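Local coordinates for Aureochrome1-like protein (Ochromonas danica, PDB 6I20) that binds flavin mononucleotide in a PAS-fold domain of the LOV type and, as an aureochrome-like protein, probably serves as a blue-light sensor, at residues T41-E47 / N85-D89; A65-V69 / T80-L84; W94-A100 / L113-V119. All coordinates share one frame; numbering follows the deposited sequence. Where two conformers were deposited one is given.

All three contacts touch one flavin mononucleotide in a single PAS domain, interaction 1 through Asn85. Interaction 1, from the end of helix 35-41 and the turn after it to the tail of strand 79-86, spans the longest loop of chain. Interaction 2 falls within that loop and sets helix 63-75 against the earlier part of the same strand, its centre about 19 Å from that of interaction 1. Interaction 3 comes later, pairing strands 92-103 and 109-119, its centre about 9 Å from interaction 2 and 15 Å from interaction 1. Backbone bonds tie interactions 2 and 3 into one antiparallel sheet. Asn85 OD1 bonds Asn95 ND2 beside the flavin, so the cofactor site draws on all three.

Interaction 1 of 3, residues T41-E47 / N85-D89; sequences TGYALSE and NYRKD. With FMN (flavin mononucleotide), chain E.
Lys88 starts with CG anti to its backbone nitrogen (chi1 -174°) and Tyr43 with its ring swung back beside its own nitrogen (chi1 -70°), and together these turns lay the lysine chain over the phenol. The contact ties the turn after helix 35-41 of this PAS domain to the loop that follows strand 79-86. Lys88 CB sits 3.7 Å from the centre of the Tyr43 ring, almost straight above it, a CH-pi contact; CG and CD carry on past the CE1 and CD1 side. Phe55 meets the same tyrosine edge-to-face.

Beyond the ring, in the conformer described here, the lysine bends at chi3 and puts NZ 2.9 Å from Glu47 OE1, a salt bridge made on the syn lone pair. The anti lone pair of OE1 is already in use: Ala44 N donates to it at 3.0 Å, which pins the carboxylate over the turn. A water also joins Lys88 NZ to Gly42 O. Gly42, with positive phi (82°), is the first residue to leave the helix, and Thr41 O just before it accepts Lys88 N at 2.9 Å. Just before the strand ends, Asn85 accepts from FMN N3 through OD1 and donates to FMN O2 through ND2. At the rim of the phenol, a water accepts from Tyr43 OH at 2.6 Å and donates to Tyr86 O.

Interaction 2 of 3, residues A65-V69 / T80-L84; sequences AVEKV and TVVLL. With FMN (flavin mononucleotide), chain E.
Ala65 O accepts Val69 N at 3.2 Å, one ordinary turn of helix 63-75, and the methyl Val81 CG1 from the facing strand rests 4.0 Å from that same oxygen. No hydrogen bond crosses between 65-69 and 80-84; apart from that oxygen, what meets is nearly all methyl and methylene carbon.

Val69 and Val81 make the tightest apolar touch, with Val69 CG2 3.6 Å from Val81 CG2 and the two side chains crossing at about a right angle. Val81 CG1 also leans on the first methylene of Lys68, whose extended chain then runs off away from the strand. One turn back along the helix, Ala65 CB points at the strand and abuts Leu83 CB at 3.8 Å.

In this PAS fold, helix 63-75 packs on the face of the sheet that holds the flavin. The axes of segments 65-69 and 80-84 come within 8.6 Å, their directions 148° apart, nearer antiparallel than parallel, and between them they wall one side of the flavin pocket. Leu83 has its CG wedged between its own nitrogen and carbonyl carbon (chi1 83°), and this carries CD1 round to the ligand, 3.6 Å from FMN O2. The same methyl also meets Val66 CG2 at 4.1 Å.

The two helix valines are forked in the same sense. Each has CG1 anti to its nitrogen (chi1 176° in Val66) and turned to the ribityl chain, with CG2 given to the strand. Val66 CG1 comes within 3.4 Å of FMN O4', while Val69 CG1 lies by the first ribityl carbon, C1', and also packs against Ile99 of strand 92-103.

Interaction 3 of 3, residues W94-A100 / L113-V119; sequences WNQLFIA and LGVQCKV. With FMN (flavin mononucleotide), chain E; EDO (1,2-ethanediol), chain F.
Gln96 N donates to Cys117 O at 2.8 Å and Cys117 N answers to Gln96 O. The same two-way exchange recurs at Phe98 with Val115 and at Ala100 with Leu113, meeting the inward-facing backbone groups of these pairs. A single water donates to both Gln96 O, at 2.7 Å, and Val115 O, at 2.8 Å. At the other end Val119 N donates to Trp94 O, and a water links Trp94 N with Val119 O. Facing outward, Asn95 and Leu97 bond back to Leu83 and Val81, Gly114 and Gln116 to Val19 and Asn17, while Lys118 N donates to an ethanediol, probably from the crystallisation liquor.

The pairing is the antiparallel hairpin 92-103/109-119 in the PAS sheet, with its two faces put to different work. Trp94 and Gln96 turn to helix 121-130, where Gln96 OE1 accepts a hydrogen bond from Tyr123 OH. Asn95, Leu97, Ile99 and Gln116 turn to the flavin. Leu97 lays CD2 over the ring system, 3.5 Å from FMN C4A; Gly114 has no side chain where the flavin edge at C6 passes, and its N lies near the C7M methyl.

FMN O4 is the acceptor that gathers donors. Gln116, bent at chi2 (82°), delivers NE2 to it at 3.0 Å; the same nitrogen reaches FMN N5 weakly at 3.4 Å. Asn95 ND2 adds a weak bond to O4 at 3.1 Å, its stronger partner being Asn85 OD1. The Asn95 and Gln116 amides stand 50° apart. In LOV domains the glutamine beside N5 is thought to relay the light signal into the sheet, as Gln116 probably does.

Interaction 1 of 3, residues T41-E47 / N85-D89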
loop_
_atom_site.group_PDB
_atom_site.type_symbol
_atom_site.label_atom_id
_atom_site.label_comp_id
_atom_site.label_asym_id
_atom_site.label_seq_id
_atom_site.Cartn_x
_atom_site.Cartn_y
_atom_site.Cartn_z
ATOM N N THR A 41 -9.293 -4.645 4.586
ATOM C CA THR A 41 -9.333 -3.506 5.482
ATOM C C THR A 41 -10.706 -3.206 6.061
ATOM O O THR A 41 -10.783 -2.472 7.085
ATOM C CB THR A 41 -8.813 -2.245 4.782
ATOM O OG1 THR A 41 -9.732 -1.843 3.750
ATOM C CG2 THR A 41 -7.419 -2.419 4.264
ATOM N N GLY A 42 -11.778 -3.730 5.473
ATOM C CA GLY A 42 -13.139 -3.430 5.924
ATOM C C GLY A 42 -13.762 -2.134 5.439
ATOM O O GLY A 42 -14.904 -1.837 5.804
ATOM N N TYR A 43 -13.049 -1.347 4.627
ATOM C CA TYR A 43 -13.559 -0.087 4.118
ATOM C C TYR A 43 -14.294 -0.286 2.814
ATOM O O TYR A 43 -13.917 -1.176 2.031
ATOM C CB TYR A 43 -12.424 0.935 3.918
ATOM C CG TYR A 43 -11.840 1.446 5.216
ATOM C CD1 TYR A 43 -12.381 2.553 5.844
ATOM C CD2 TYR A 43 -10.780 0.806 5.848
ATOM C CE1 TYR A 43 -11.866 3.008 7.046
ATOM C CE2 TYR A 43 -10.262 1.267 7.040
ATOM C CZ TYR A 43 -10.824 2.361 7.647
ATOM O OH TYR A 43 -10.333 2.818 8.837
ATOM N N ALA A 44 -15.329 0.499 2.563
ATOM C CA ALA A 44 -15.980 0.579 1.273
ATOM C C ALA A 44 -15.111 1.378 0.321
ATOM O O ALA A 44 -14.335 2.261 0.700
ATOM C CB ALA A 44 -17.358 1.207 1.391
ATOM N N LEU A 45 -15.260 1.106 -0.974
ATOM C CA LEU A 45 -14.480 1.838 -1.981
ATOM C C LEU A 45 -14.665 3.369 -1.851
ATOM O O LEU A 45 -13.701 4.138 -1.956
ATOM C CB LEU A 45 -14.881 1.402 -3.407
ATOM C CG LEU A 45 -14.043 1.996 -4.534
ATOM C CD1 LEU A 45 -12.555 1.647 -4.421
ATOM C CD2 LEU A 45 -14.595 1.497 -5.864
ATOM N N SER A 46 -15.898 3.778 -1.575
ATOM C CA SER A 46 -16.244 5.190 -1.416
ATOM C C SER A 46 -15.607 5.827 -0.185
ATOM O O SER A 46 -15.647 7.063 -0.085
ATOM C CB SER A 46 -17.766 5.300 -1.335
ATOM O OG SER A 46 -18.232 4.452 -0.305
ATOM N N GLU A 47 -15.040 5.045 0.722
ATOM C CA GLU A 47 -14.346 5.544 1.896
ATOM C C GLU A 47 -12.844 5.611 1.705
ATOM O O GLU A 47 -12.136 6.118 2.567
ATOM C CB GLU A 47 -14.652 4.646 3.112
ATOM C CG GLU A 47 -16.094 4.690 3.515
ATOM C CD GLU A 47 -16.426 3.763 4.640
ATOM O OE1 GLU A 47 -16.142 2.550 4.561
ATOM O OE2 GLU A 47 -16.978 4.247 5.651
ATOM N N ASN A 85 -1.214 -2.632 10.841
ATOM C CA ASN A 85 -2.284 -1.803 10.306
ATOM C C ASN A 85 -3.597 -2.178 11.007
ATOM O O ASN A 85 -3.712 -3.175 11.711
ATOM C CB ASN A 85 -2.440 -1.994 8.791
ATOM C CG ASN A 85 -1.508 -1.168 7.934
ATOM O OD1 ASN A 85 -1.608 -1.313 6.690
ATOM N ND2 ASN A 85 -0.696 -0.269 8.477
ATOM N N TYR A 86 -4.563 -1.285 10.818
ATOM C CA TYR A 86 -5.855 -1.295 11.503
ATOM C C TYR A 86 -6.989 -1.327 10.475
ATOM O O TYR A 86 -7.003 -0.533 9.515
ATOM C CB TYR A 86 -6.031 -0.014 12.337
ATOM C CG TYR A 86 -5.139 0.046 13.558
ATOM C CD1 TYR A 86 -3.781 0.302 13.441
ATOM C CD2 TYR A 86 -5.665 -0.124 14.835
ATOM C CE1 TYR A 86 -2.961 0.358 14.543
ATOM C CE2 TYR A 86 -4.847 -0.038 15.946
ATOM C CZ TYR A 86 -3.481 0.184 15.784
ATOM O OH TYR A 86 -2.582 0.233 16.861
ATOM N N ARG A 87 -7.949 -2.225 10.697
ATOM C CA ARG A 87 -9.162 -2.272 9.881
ATOM C C ARG A 87 -10.137 -1.201 10.364
ATOM O O ARG A 87 -9.967 -0.599 11.434
ATOM C CB ARG A 87 -9.821 -3.642 9.994
ATOM C CG ARG A 87 -8.915 -4.776 9.536
ATOM C CD ARG A 87 -9.716 -6.054 9.349
ATOM N NE ARG A 87 -8.888 -7.189 8.928
ATOM C CZ ARG A 87 -8.141 -7.917 9.751
ATOM N NH1 ARG A 87 -8.108 -7.637 11.058
ATOM N NH2 ARG A 87 -7.427 -8.931 9.283
ATOM N N LYS A 88 -11.213 -1.003 9.601
ATOM C CA LYS A 88 -12.245 -0.023 9.945
ATOM C C LYS A 88 -12.791 -0.330 11.330
ATOM O O LYS A 88 -13.096 0.611 12.074
ATOM C CB LYS A 88 -13.365 -0.016 8.876
ATOM C CG LYS A 88 -14.393 1.088 9.103
ATOM C CD LYS A 88 -15.277 1.410 7.914
ATOM C CE LYS A 88 -16.247 0.303 7.620
ATOM N NZ LYS A 88 -17.182 0.686 6.522
ATOM N N ASP A 89 -12.940 -1.617 11.664
ATOM C CA ASP A 89 -13.476 -2.006 12.989
ATOM C C ASP A 89 -12.463 -1.913 14.143
ATOM O O ASP A 89 -12.815 -2.235 15.293
ATOM C CB ASP A 89 -14.158 -3.387 12.934
ATOM C CG ASP A 89 -13.198 -4.552 12.714
ATOM O OD1 ASP A 89 -11.956 -4.363 12.701
ATOM O OD2 ASP A 89 -13.719 -5.706 12.570
HETATM N N1 FMN E . 0.657 2.701 4.574
HETATM C C2 FMN E . 0.130 1.709 5.325
HETATM O O2 FMN E . 0.248 1.784 6.570
HETATM N N3 FMN E . -0.535 0.651 4.800
HETATM C C4 FMN E . -0.699 0.498 3.451
HETATM O O4 FMN E . -1.261 -0.535 2.999
HETATM C C4A FMN E . -0.192 1.533 2.615
HETATM N N5 FMN E . -0.345 1.451 1.255
HETATM C C5A FMN E . 0.231 2.417 0.498
HETATM C C6 FMN E . 0.119 2.361 -0.908
HETATM C C7 FMN E . 0.675 3.300 -1.713
HETATM C C7M FMN E . 0.561 3.188 -3.250
HETATM C C8 FMN E . 1.402 4.404 -1.150
HETATM C C8M FMN E . 2.033 5.438 -2.025
HETATM C C9 FMN E . 1.524 4.485 0.216
HETATM C C9A FMN E . 0.988 3.522 1.060
HETATM N N10 FMN E . 1.062 3.642 2.471
HETATM C C10 FMN E . 0.541 2.634 3.229
HETATM C "C1'" FMN E . 1.884 4.670 3.100
HETATM C "C2'" FMN E . 1.178 5.991 3.419
HETATM O "O2'" FMN E . 0.229 6.264 2.378
HETATM C "C3'" FMN E . 2.206 7.112 3.468
HETATM O "O3'" FMN E . 2.977 7.177 2.256
HETATM C "C4'" FMN E . 3.158 7.050 4.641
HETATM O "O4'" FMN E . 2.374 6.945 5.843
HETATM C "C5'" FMN E . 4.015 8.357 4.727
HETATM O "O5'" FMN E . 3.201 9.524 4.371
HETATM P P FMN E . 3.669 10.945 4.973
HETATM O O1P FMN E . 2.651 11.930 4.548
HETATM O O2P FMN E . 3.743 10.774 6.434
HETATM O O3P FMN E . 5.039 11.161 4.343
HETATM O O HOH W 1 -17.564 -1.450 4.507
HETATM O O HOH W 2 -8.040 1.978 9.762
#

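Interaction 2 of 3, residues A65-V69 / T80-L84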
loop_
_atom_site.group_PDB
_atom_site.type_symbol
_atom_site.label_atom_id
_atom_site.label_comp_id
_atom_site.label_asym_id
_atom_site.label_seq_id
_atom_site.Cartn_x
_atom_site.Cartn_y
_atom_site.Cartn_z
ATOM N N ALA A 65 8.818 2.215 10.598
ATOM C CA ALA A 65 8.401 1.530 9.363
ATOM C C ALA A 65 7.817 2.550 8.424
ATOM O O ALA A 65 8.027 2.525 7.206
ATOM C CB ALA A 65 7.394 0.456 9.650
ATOM N N VAL A 66 6.997 3.461 8.971
ATOM C CA VAL A 66 6.411 4.503 8.139
ATOM C C VAL A 66 7.507 5.382 7.510
ATOM O O VAL A 66 7.423 5.764 6.333
ATOM C CB VAL A 66 5.399 5.347 8.995
ATOM C CG1 VAL A 66 4.828 6.504 8.201
ATOM C CG2 VAL A 66 4.285 4.433 9.465
ATOM N N GLU A 67 8.555 5.656 8.265
ATOM C CA GLU A 67 9.690 6.424 7.757
ATOM C C GLU A 67 10.400 5.702 6.614
ATOM O O GLU A 67 10.798 6.325 5.636
ATOM C CB GLU A 67 10.661 6.746 8.877
ATOM C CG GLU A 67 11.891 7.518 8.464
ATOM C CD GLU A 67 11.668 8.900 7.848
ATOM O OE1 GLU A 67 10.629 9.541 8.079
ATOM O OE2 GLU A 67 12.575 9.375 7.120
ATOM N N LYS A 68 10.530 4.390 6.725
ATOM C CA LYS A 68 11.107 3.618 5.572
ATOM C C LYS A 68 10.277 3.763 4.295
ATOM O O LYS A 68 10.814 3.909 3.170
ATOM C CB LYS A 68 11.224 2.145 5.965
ATOM C CG LYS A 68 12.295 1.880 6.958
ATOM C CD LYS A 68 12.637 0.409 7.064
ATOM C CE LYS A 68 13.487 0.213 8.296
ATOM N NZ LYS A 68 14.060 -1.144 8.404
ATOM N N VAL A 69 8.957 3.731 4.444
ATOM C CA VAL A 69 8.089 3.944 3.304
ATOM C C VAL A 69 8.309 5.355 2.735
ATOM O O VAL A 69 8.445 5.563 1.516
ATOM C CB VAL A 69 6.611 3.697 3.643
ATOM C CG1 VAL A 69 5.734 4.165 2.512
ATOM C CG2 VAL A 69 6.345 2.242 4.014
ATOM N N THR A 80 9.860 -2.707 0.541
ATOM C CA THR A 80 9.077 -3.681 1.272
ATOM C C THR A 80 9.207 -3.334 2.757
ATOM O O THR A 80 10.328 -3.207 3.274
ATOM C CB THR A 80 9.637 -5.098 1.091
ATOM O OG1 THR A 80 9.766 -5.384 -0.296
ATOM C CG2 THR A 80 8.734 -6.138 1.723
ATOM N N VAL A 81 8.074 -3.244 3.429
ATOM C CA VAL A 81 8.072 -3.096 4.908
ATOM C C VAL A 81 7.036 -4.049 5.478
ATOM O O VAL A 81 6.095 -4.493 4.771
ATOM C CB VAL A 81 7.773 -1.666 5.440
ATOM C CG1 VAL A 81 8.817 -0.667 4.985
ATOM C CG2 VAL A 81 6.373 -1.243 5.077
ATOM N N VAL A 82 7.193 -4.368 6.744
ATOM C CA VAL A 82 6.146 -5.072 7.477
ATOM C C VAL A 82 5.744 -4.125 8.606
ATOM O O VAL A 82 6.601 -3.674 9.368
ATOM C CB VAL A 82 6.601 -6.440 8.019
ATOM C CG1 VAL A 82 5.550 -7.032 8.933
ATOM C CG2 VAL A 82 6.827 -7.374 6.833
ATOM N N LEU A 83 4.459 -3.847 8.689
ATOM C CA LEU A 83 3.973 -2.932 9.739
ATOM C C LEU A 83 2.573 -3.293 10.154
ATOM O O LEU A 83 1.818 -3.923 9.429
ATOM C CB LEU A 83 4.095 -1.475 9.295
ATOM C CG LEU A 83 3.002 -0.867 8.430
ATOM C CD1 LEU A 83 3.288 0.622 8.177
ATOM C CD2 LEU A 83 2.829 -1.552 7.082
ATOM N N LEU A 84 2.221 -2.835 11.367
ATOM C CA LEU A 84 0.897 -3.091 11.905
ATOM C C LEU A 84 -0.108 -2.108 11.334
ATOM O O LEU A 84 0.138 -0.900 11.340
ATOM C CB LEU A 84 0.947 -2.992 13.427
ATOM C CG LEU A 84 -0.277 -3.580 14.134
ATOM C CD1 LEU A 84 -0.262 -5.106 14.105
ATOM C CD2 LEU A 84 -0.374 -3.071 15.577
HETATM N N1 FMN E . 0.657 2.701 4.574
HETATM C C2 FMN E . 0.130 1.709 5.325
HETATM O O2 FMN E . 0.248 1.784 6.570
HETATM N N3 FMN E . -0.535 0.651 4.800
HETATM C C4 FMN E . -0.699 0.498 3.451
HETATM O O4 FMN E . -1.261 -0.535 2.999
HETATM C C4A FMN E . -0.192 1.533 2.615
HETATM N N5 FMN E . -0.345 1.451 1.255
HETATM C C5A FMN E . 0.231 2.417 0.498
HETATM C C6 FMN E . 0.119 2.361 -0.908
HETATM C C7 FMN E . 0.675 3.300 -1.713
HETATM C C7M FMN E . 0.561 3.188 -3.250
HETATM C C8 FMN E . 1.402 4.404 -1.150
HETATM C C8M FMN E . 2.033 5.438 -2.025
HETATM C C9 FMN E . 1.524 4.485 0.216
HETATM C C9A FMN E . 0.988 3.522 1.060
HETATM N N10 FMN E . 1.062 3.642 2.471
HETATM C C10 FMN E . 0.541 2.634 3.229
HETATM C "C1'" FMN E . 1.884 4.670 3.100
HETATM C "C2'" FMN E . 1.178 5.991 3.419
HETATM O "O2'" FMN E . 0.229 6.264 2.378
HETATM C "C3'" FMN E . 2.206 7.112 3.468
HETATM O "O3'" FMN E . 2.977 7.177 2.256
HETATM C "C4'" FMN E . 3.158 7.050 4.641
HETATM O "O4'" FMN E . 2.374 6.945 5.843
HETATM C "C5'" FMN E . 4.015 8.357 4.727
HETATM O "O5'" FMN E . 3.201 9.524 4.371
HETATM P P FMN E . 3.669 10.945 4.973
HETATM O O1P FMN E . 2.651 11.930 4.548
HETATM O O2P FMN E . 3.743 10.774 6.434
HETATM O O3P FMN E . 5.039 11.161 4.343
#

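Interaction 3 of 3, residues W94-A100 / L113-V119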
loop_
_atom_site.group_PDB
_atom_site.type_symbol
_atom_site.label_atom_id
_atom_site.label_comp_id
_atom_site.label_asym_id
_atom_site.label_seq_id
_atom_site.Cartn_x
_atom_site.Cartn_y
_atom_site.Cartn_z
ATOM N N TRP A 94 -0.889 -7.622 10.651
ATOM C CA TRP A 94 0.443 -7.310 10.114
ATOM C C TRP A 94 0.369 -7.306 8.596
ATOM O O TRP A 94 -0.160 -8.247 7.999
ATOM C CB TRP A 94 1.486 -8.309 10.606
ATOM C CG TRP A 94 1.805 -8.129 12.050
ATOM C CD1 TRP A 94 1.235 -8.771 13.115
ATOM C CD2 TRP A 94 2.708 -7.177 12.591
ATOM N NE1 TRP A 94 1.770 -8.300 14.289
ATOM C CE2 TRP A 94 2.674 -7.320 13.999
ATOM C CE3 TRP A 94 3.547 -6.219 12.032
ATOM C CZ2 TRP A 94 3.469 -6.555 14.831
ATOM C CZ3 TRP A 94 4.359 -5.501 12.838
ATOM C CH2 TRP A 94 4.320 -5.669 14.228
ATOM N N ASN A 95 0.916 -6.260 8.001
ATOM C CA ASN A 95 0.856 -6.019 6.561
ATOM C C ASN A 95 2.291 -6.032 6.041
ATOM O O ASN A 95 3.097 -5.176 6.387
ATOM C CB ASN A 95 0.209 -4.642 6.340
ATOM C CG ASN A 95 0.077 -4.215 4.897
ATOM O OD1 ASN A 95 0.486 -4.933 3.979
ATOM N ND2 ASN A 95 -0.536 -3.051 4.680
ATOM N N GLN A 96 2.607 -7.007 5.157
ATOM C CA GLN A 96 3.825 -6.926 4.342
ATOM C C GLN A 96 3.466 -6.139 3.119
ATOM O O GLN A 96 2.668 -6.601 2.260
ATOM C CB GLN A 96 4.362 -8.314 3.987
ATOM C CG GLN A 96 5.635 -8.216 3.178
ATOM C CD GLN A 96 6.189 -9.582 2.852
ATOM O OE1 GLN A 96 6.551 -10.287 3.735
ATOM N NE2 GLN A 96 6.217 -9.939 1.581
ATOM N N LEU A 97 3.948 -4.887 3.089
ATOM C CA LEU A 97 3.566 -3.878 2.140
ATOM C C LEU A 97 4.687 -3.651 1.142
ATOM O O LEU A 97 5.807 -3.409 1.521
ATOM C CB LEU A 97 3.311 -2.566 2.910
ATOM C CG LEU A 97 3.043 -1.337 2.089
ATOM C CD1 LEU A 97 1.782 -1.444 1.234
ATOM C CD2 LEU A 97 2.925 -0.115 3.016
ATOM N N PHE A 98 4.334 -3.724 -0.139
ATOM C CA PHE A 98 5.257 -3.428 -1.252
ATOM C C PHE A 98 4.786 -2.160 -1.939
ATOM O O PHE A 98 3.610 -2.076 -2.308
ATOM C CB PHE A 98 5.146 -4.583 -2.269
ATOM C CG PHE A 98 5.776 -4.308 -3.620
ATOM C CD1 PHE A 98 7.105 -3.959 -3.716
ATOM C CD2 PHE A 98 5.037 -4.415 -4.773
ATOM C CE1 PHE A 98 7.685 -3.753 -4.974
ATOM C CE2 PHE A 98 5.618 -4.221 -6.006
ATOM C CZ PHE A 98 6.920 -3.862 -6.103
ATOM N N ILE A 99 5.694 -1.203 -2.133
ATOM C CA ILE A 99 5.342 0.018 -2.861
ATOM C C ILE A 99 6.358 0.220 -3.968
ATOM O O ILE A 99 7.564 0.081 -3.774
ATOM C CB ILE A 99 5.235 1.264 -1.938
ATOM C CG1 ILE A 99 4.218 1.002 -0.838
ATOM C CG2 ILE A 99 4.819 2.507 -2.715
ATOM C CD1 ILE A 99 4.229 2.064 0.269
ATOM N N ALA A 100 5.829 0.509 -5.152
ATOM C CA ALA A 100 6.660 0.694 -6.345
ATOM C C ALA A 100 6.132 1.829 -7.208
ATOM O O ALA A 100 4.939 2.046 -7.324
ATOM C CB ALA A 100 6.682 -0.566 -7.188
ATOM N N LEU A 113 2.115 2.029 -6.968
ATOM C CA LEU A 113 1.416 0.806 -6.688
ATOM C C LEU A 113 1.753 0.382 -5.275
ATOM O O LEU A 113 2.925 0.374 -4.908
ATOM C CB LEU A 113 1.903 -0.285 -7.663
ATOM C CG LEU A 113 1.422 -1.706 -7.411
ATOM C CD1 LEU A 113 -0.072 -1.794 -7.579
ATOM C CD2 LEU A 113 2.149 -2.666 -8.349
ATOM N N GLY A 114 0.736 -0.023 -4.513
ATOM C CA GLY A 114 0.978 -0.614 -3.203
ATOM C C GLY A 114 0.241 -1.922 -3.108
ATOM O O GLY A 114 -0.945 -1.996 -3.425
ATOM N N VAL A 115 0.957 -2.977 -2.749
ATOM C CA VAL A 115 0.388 -4.313 -2.632
ATOM C C VAL A 115 0.496 -4.774 -1.192
ATOM O O VAL A 115 1.601 -4.781 -0.631
ATOM C CB VAL A 115 1.117 -5.316 -3.575
ATOM C CG1 VAL A 115 0.539 -6.728 -3.406
ATOM C CG2 VAL A 115 1.080 -4.831 -5.035
ATOM N N GLN A 116 -0.629 -5.159 -0.594
ATOM C CA GLN A 116 -0.689 -5.521 0.815
ATOM C C GLN A 116 -0.844 -7.030 0.947
ATOM O O GLN A 116 -1.683 -7.639 0.307
ATOM C CB GLN A 116 -1.884 -4.848 1.497
ATOM C CG GLN A 116 -1.814 -3.340 1.490
ATOM C CD GLN A 116 -2.275 -2.632 0.238
ATOM O OE1 GLN A 116 -2.910 -3.223 -0.656
ATOM N NE2 GLN A 116 -1.995 -1.295 0.167
ATOM N N CYS A 117 -0.098 -7.628 1.854
ATOM C CA CYS A 117 -0.283 -9.020 2.226
ATOM C C CYS A 117 -0.349 -9.193 3.709
ATOM O O CYS A 117 0.565 -8.826 4.452
ATOM C CB CYS A 117 0.852 -9.864 1.671
ATOM S SG CYS A 117 0.610 -11.615 2.053
ATOM N N LYS A 118 -1.464 -9.729 4.181
ATOM C CA LYS A 118 -1.600 -10.042 5.591
ATOM C C LYS A 118 -0.665 -11.195 5.926
ATOM O O LYS A 118 -0.676 -12.231 5.258
ATOM C CB LYS A 118 -3.038 -10.390 5.989
ATOM C CG LYS A 118 -3.187 -10.771 7.457
ATOM C CD LYS A 118 -4.648 -10.818 7.898
ATOM C CE LYS A 118 -5.371 -12.033 7.315
ATOM N NZ LYS A 118 -4.757 -13.301 7.764
ATOM N N VAL A 119 0.135 -11.009 6.959
ATOM C CA VAL A 119 1.064 -12.021 7.449
ATOM C C VAL A 119 0.858 -12.273 8.946
ATOM O O VAL A 119 0.282 -11.426 9.634
ATOM C CB VAL A 119 2.527 -11.646 7.129
ATOM C CG1 VAL A 119 2.705 -11.454 5.637
ATOM C CG2 VAL A 119 2.983 -10.398 7.857
HETATM N N1 FMN E . 0.657 2.701 4.574
HETATM C C2 FMN E . 0.130 1.709 5.325
HETATM O O2 FMN E . 0.248 1.784 6.570
HETATM N N3 FMN E . -0.535 0.651 4.800
HETATM C C4 FMN E . -0.699 0.498 3.451
HETATM O O4 FMN E . -1.261 -0.535 2.999
HETATM C C4A FMN E . -0.192 1.533 2.615
HETATM N N5 FMN E . -0.345 1.451 1.255
HETATM C C5A FMN E . 0.231 2.417 0.498
HETATM C C6 FMN E . 0.119 2.361 -0.908
HETATM C C7 FMN E . 0.675 3.300 -1.713
HETATM C C7M FMN E . 0.561 3.188 -3.250
HETATM C C8 FMN E . 1.402 4.404 -1.150
HETATM C C8M FMN E . 2.033 5.438 -2.025
HETATM C C9 FMN E . 1.524 4.485 0.216
HETATM C C9A FMN E . 0.988 3.522 1.060
HETATM N N10 FMN E . 1.062 3.642 2.471
HETATM C C10 FMN E . 0.541 2.634 3.229
HETATM C "C1'" FMN E . 1.884 4.670 3.100
HETATM C "C2'" FMN E . 1.178 5.991 3.419
HETATM O "O2'" FMN E . 0.229 6.264 2.378
HETATM C "C3'" FMN E . 2.206 7.112 3.468
HETATM O "O3'" FMN E . 2.977 7.177 2.256
HETATM C "C4'" FMN E . 3.158 7.050 4.641
HETATM O "O4'" FMN E . 2.374 6.945 5.843
HETATM C "C5'" FMN E . 4.015 8.357 4.727
HETATM O "O5'" FMN E . 3.201 9.524 4.371
HETATM P P FMN E . 3.669 10.945 4.973
HETATM O O1P FMN E . 2.651 11.930 4.548
HETATM O O2P FMN E . 3.743 10.774 6.434
HETATM O O3P FMN E . 5.039 11.161 4.343
HETATM C C1 EDO F . -5.936 -10.914 2.505
HETATM O O1 EDO F . -6.612 -11.280 1.314
HETATM C C2 EDO F . -4.637 -11.711 2.579
HETATM O O2 EDO F . -3.466 -10.904 2.390
HETATM O O HOH W 3 -1.781 -10.353 11.066
HETATM O O HOH W 4 3.080 -7.199 -0.383
#